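Local coordinates for V-type ATP synthase alpha chain (Thermoplasma volcanium, PDB 4O1S), which is the intein of a V-type ATPase A subunit, a mostly beta protein with the splicing-domain fold of its family, at residues G42-L48 with S67-G73. Sequence-based numbering, arbitrary orientation.
Sequences GEEIIHL and SRLLYKG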
loop_
_atom_site.group_PDB
_atom_site.type_symbol
_atom_site.label_atom_id
_atom_site.label_comp_id
_atom_site.label_asym_id
_atom_site.label_seq_id
_atom_site.Cartn_x
_atom_site.Cartn_y
_atom_site.Cartn_z
ATOM N N GLY A 42 9.847 -18.765 -0.471
ATOM C CA GLY A 42 9.868 -17.442 -1.083
ATOM C C GLY A 42 9.127 -16.327 -0.349
ATOM O O GLY A 42 9.243 -15.163 -0.711
ATOM N N GLU A 43 8.361 -16.670 0.676
ATOM C CA GLU A 43 7.732 -15.661 1.499
ATOM C C GLU A 43 8.455 -15.504 2.819
ATOM O O GLU A 43 9.094 -16.431 3.313
ATOM C CB GLU A 43 6.298 -16.027 1.777
ATOM C CG GLU A 43 5.478 -16.163 0.551
ATOM C CD GLU A 43 4.077 -16.602 0.880
ATOM O OE1 GLU A 43 3.929 -17.479 1.756
ATOM O OE2 GLU A 43 3.125 -16.063 0.279
ATOM N N GLU A 44 8.334 -14.316 3.395
ATOM C CA GLU A 44 8.963 -14.036 4.670
ATOM C C GLU A 44 8.163 -13.010 5.461
ATOM O O GLU A 44 7.585 -12.056 4.894
ATOM C CB GLU A 44 10.381 -13.538 4.467
ATOM C CG GLU A 44 11.158 -13.508 5.753
ATOM C CD GLU A 44 12.587 -13.044 5.551
ATOM O OE1 GLU A 44 12.812 -11.816 5.389
ATOM O OE2 GLU A 44 13.484 -13.919 5.554
ATOM N N ILE A 45 8.138 -13.206 6.776
ATOM C CA ILE A 45 7.390 -12.322 7.660
ATOM C C ILE A 45 8.221 -11.836 8.853
ATOM O O ILE A 45 9.016 -12.592 9.446
ATOM C CB ILE A 45 6.106 -13.007 8.149
ATOM C CG1 ILE A 45 5.156 -13.209 6.976
ATOM C CG2 ILE A 45 5.411 -12.175 9.199
ATOM C CD1 ILE A 45 4.201 -14.370 7.166
ATOM N N ILE A 46 8.050 -10.565 9.193
ATOM C CA ILE A 46 8.661 -10.078 10.398
ATOM C C ILE A 46 7.557 -9.709 11.350
ATOM O O ILE A 46 6.615 -8.980 11.009
ATOM C CB ILE A 46 9.566 -8.854 10.183
ATOM C CG1 ILE A 46 10.469 -9.020 8.961
ATOM C CG2 ILE A 46 10.390 -8.583 11.450
ATOM C CD1 ILE A 46 11.147 -7.709 8.596
ATOM N N HIS A 47 7.677 -10.232 12.555
ATOM C CA HIS A 47 6.769 -9.853 13.600
ATOM C C HIS A 47 7.464 -8.798 14.473
ATOM O O HIS A 47 8.544 -9.018 15.021
ATOM C CB HIS A 47 6.327 -11.100 14.377
ATOM C CG HIS A 47 5.300 -10.828 15.428
ATOM N ND1 HIS A 47 4.423 -9.767 15.354
ATOM C CD2 HIS A 47 5.032 -11.459 16.599
ATOM C CE1 HIS A 47 3.647 -9.770 16.424
ATOM N NE2 HIS A 47 3.997 -10.785 17.194
ATOM N N LEU A 48 6.846 -7.638 14.571
ATOM C CA LEU A 48 7.473 -6.494 15.199
ATOM C C LEU A 48 7.218 -6.457 16.700
ATOM O O LEU A 48 6.065 -6.386 17.128
ATOM C CB LEU A 48 6.927 -5.201 14.564
ATOM C CG LEU A 48 7.597 -4.651 13.300
ATOM C CD1 LEU A 48 8.425 -5.694 12.567
ATOM C CD2 LEU A 48 6.544 -4.097 12.413
ATOM N N SER A 67 1.050 -1.184 13.044
ATOM C CA SER A 67 1.313 -2.374 12.244
ATOM C C SER A 67 2.299 -3.313 12.934
ATOM O O SER A 67 3.360 -2.870 13.396
ATOM C CB SER A 67 1.878 -1.960 10.910
ATOM O OG SER A 67 1.575 -2.951 9.954
ATOM N N ARG A 68 1.953 -4.602 12.996
ATOM C CA ARG A 68 2.741 -5.571 13.771
ATOM C C ARG A 68 3.457 -6.626 12.941
ATOM O O ARG A 68 4.387 -7.264 13.421
ATOM C CB ARG A 68 1.898 -6.202 14.896
ATOM C CG ARG A 68 1.477 -5.137 15.917
ATOM C CD ARG A 68 0.954 -5.657 17.259
ATOM N NE ARG A 68 -0.222 -6.526 17.154
ATOM C CZ ARG A 68 -1.486 -6.101 17.170
ATOM N NH1 ARG A 68 -1.759 -4.804 17.269
ATOM N NH2 ARG A 68 -2.483 -6.977 17.079
ATOM N N LEU A 69 3.027 -6.796 11.693
ATOM C CA LEU A 69 3.673 -7.721 10.763
ATOM C C LEU A 69 4.093 -7.024 9.481
ATOM O O LEU A 69 3.357 -6.187 8.957
ATOM C CB LEU A 69 2.733 -8.850 10.378
ATOM C CG LEU A 69 2.353 -9.850 11.451
ATOM C CD1 LEU A 69 1.809 -11.067 10.771
ATOM C CD2 LEU A 69 3.548 -10.213 12.284
ATOM N N LEU A 70 5.271 -7.386 8.979
ATOM C CA LEU A 70 5.694 -6.963 7.658
ATOM C C LEU A 70 5.897 -8.227 6.866
ATOM O O LEU A 70 6.259 -9.264 7.426
ATOM C CB LEU A 70 7.019 -6.200 7.698
ATOM C CG LEU A 70 7.105 -4.981 8.604
ATOM C CD1 LEU A 70 8.477 -4.356 8.478
ATOM C CD2 LEU A 70 6.012 -3.986 8.279
ATOM N N TYR A 71 5.678 -8.116 5.560
ATOM C CA TYR A 71 5.798 -9.229 4.642
ATOM C C TYR A 71 6.691 -8.852 3.463
ATOM O O TYR A 71 6.697 -7.703 2.986
ATOM C CB TYR A 71 4.401 -9.659 4.163
ATOM C CG TYR A 71 4.381 -10.518 2.903
ATOM C CD1 TYR A 71 4.630 -11.888 2.962
ATOM C CD2 TYR A 71 4.091 -9.964 1.656
ATOM C CE1 TYR A 71 4.603 -12.676 1.811
ATOM C CE2 TYR A 71 4.064 -10.747 0.501
ATOM C CZ TYR A 71 4.319 -12.094 0.590
ATOM O OH TYR A 71 4.286 -12.867 -0.544
ATOM N N LYS A 72 7.466 -9.830 3.008
ATOM C CA LYS A 72 8.237 -9.689 1.787
ATOM C C LYS A 72 8.092 -10.956 0.979
ATOM O O LYS A 72 8.320 -12.056 1.487
ATOM C CB LYS A 72 9.705 -9.436 2.104
ATOM C CG LYS A 72 10.600 -9.450 0.886
ATOM C CD LYS A 72 12.063 -9.225 1.237
ATOM C CE LYS A 72 12.964 -9.894 0.215
ATOM N NZ LYS A 72 14.374 -9.516 0.479
ATOM N N GLY A 73 7.711 -10.811 -0.282
ATOM C CA GLY A 73 7.545 -11.961 -1.149
ATOM C C GLY A 73 8.084 -11.720 -2.542
ATOM O O GLY A 73 8.970 -10.885 -2.756
#
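Glu-43 lays its CB and CG against the rim of the Tyr-71 ring, CG lying in the ring plane 3.8 Å from CE1, while its carboxylate stands almost perpendicular to that ring (88°). Glu-44 forms a hydrogen-bonded antiparallel pair with Lys-72, its N reaching Lys-72 O by a rather bent bond (133°) and its O taking Lys-72 N at 2.9 Å; its carboxylate turns instead to Tyr-26 and Arg-30 of helix 22-31. Ile-45 sends CG1 to the edge of Tyr-71 and CG2 to Leu-69 CD1, 4.1 Å away. Ile-46 and Leu-70 exchange two nearly straight backbone bonds, and both side chains pack against Tyr-26 on the helix-covered face. His-47 has CG anti to its N (chi1 -176°), which brings ND1 3.2 Å from Arg-68 O; the oxygen lies near the imidazole plane, whereas ND1 stands well above the carbonyl plane. Leu-48 N binds the same oxygen at 2.7 Å, and its CD2 meets Leu-70 CG at 4.0 Å. The two strands, arms of one hairpin, sit inside a five-stranded antiparallel sheet, between strands 36-40 and 143-149. Arg-68 O thus accepts two N-H groups, and the ND1 bond should favour this rotation of the ring; since a carbonyl can only accept, ND1 probably carries a proton.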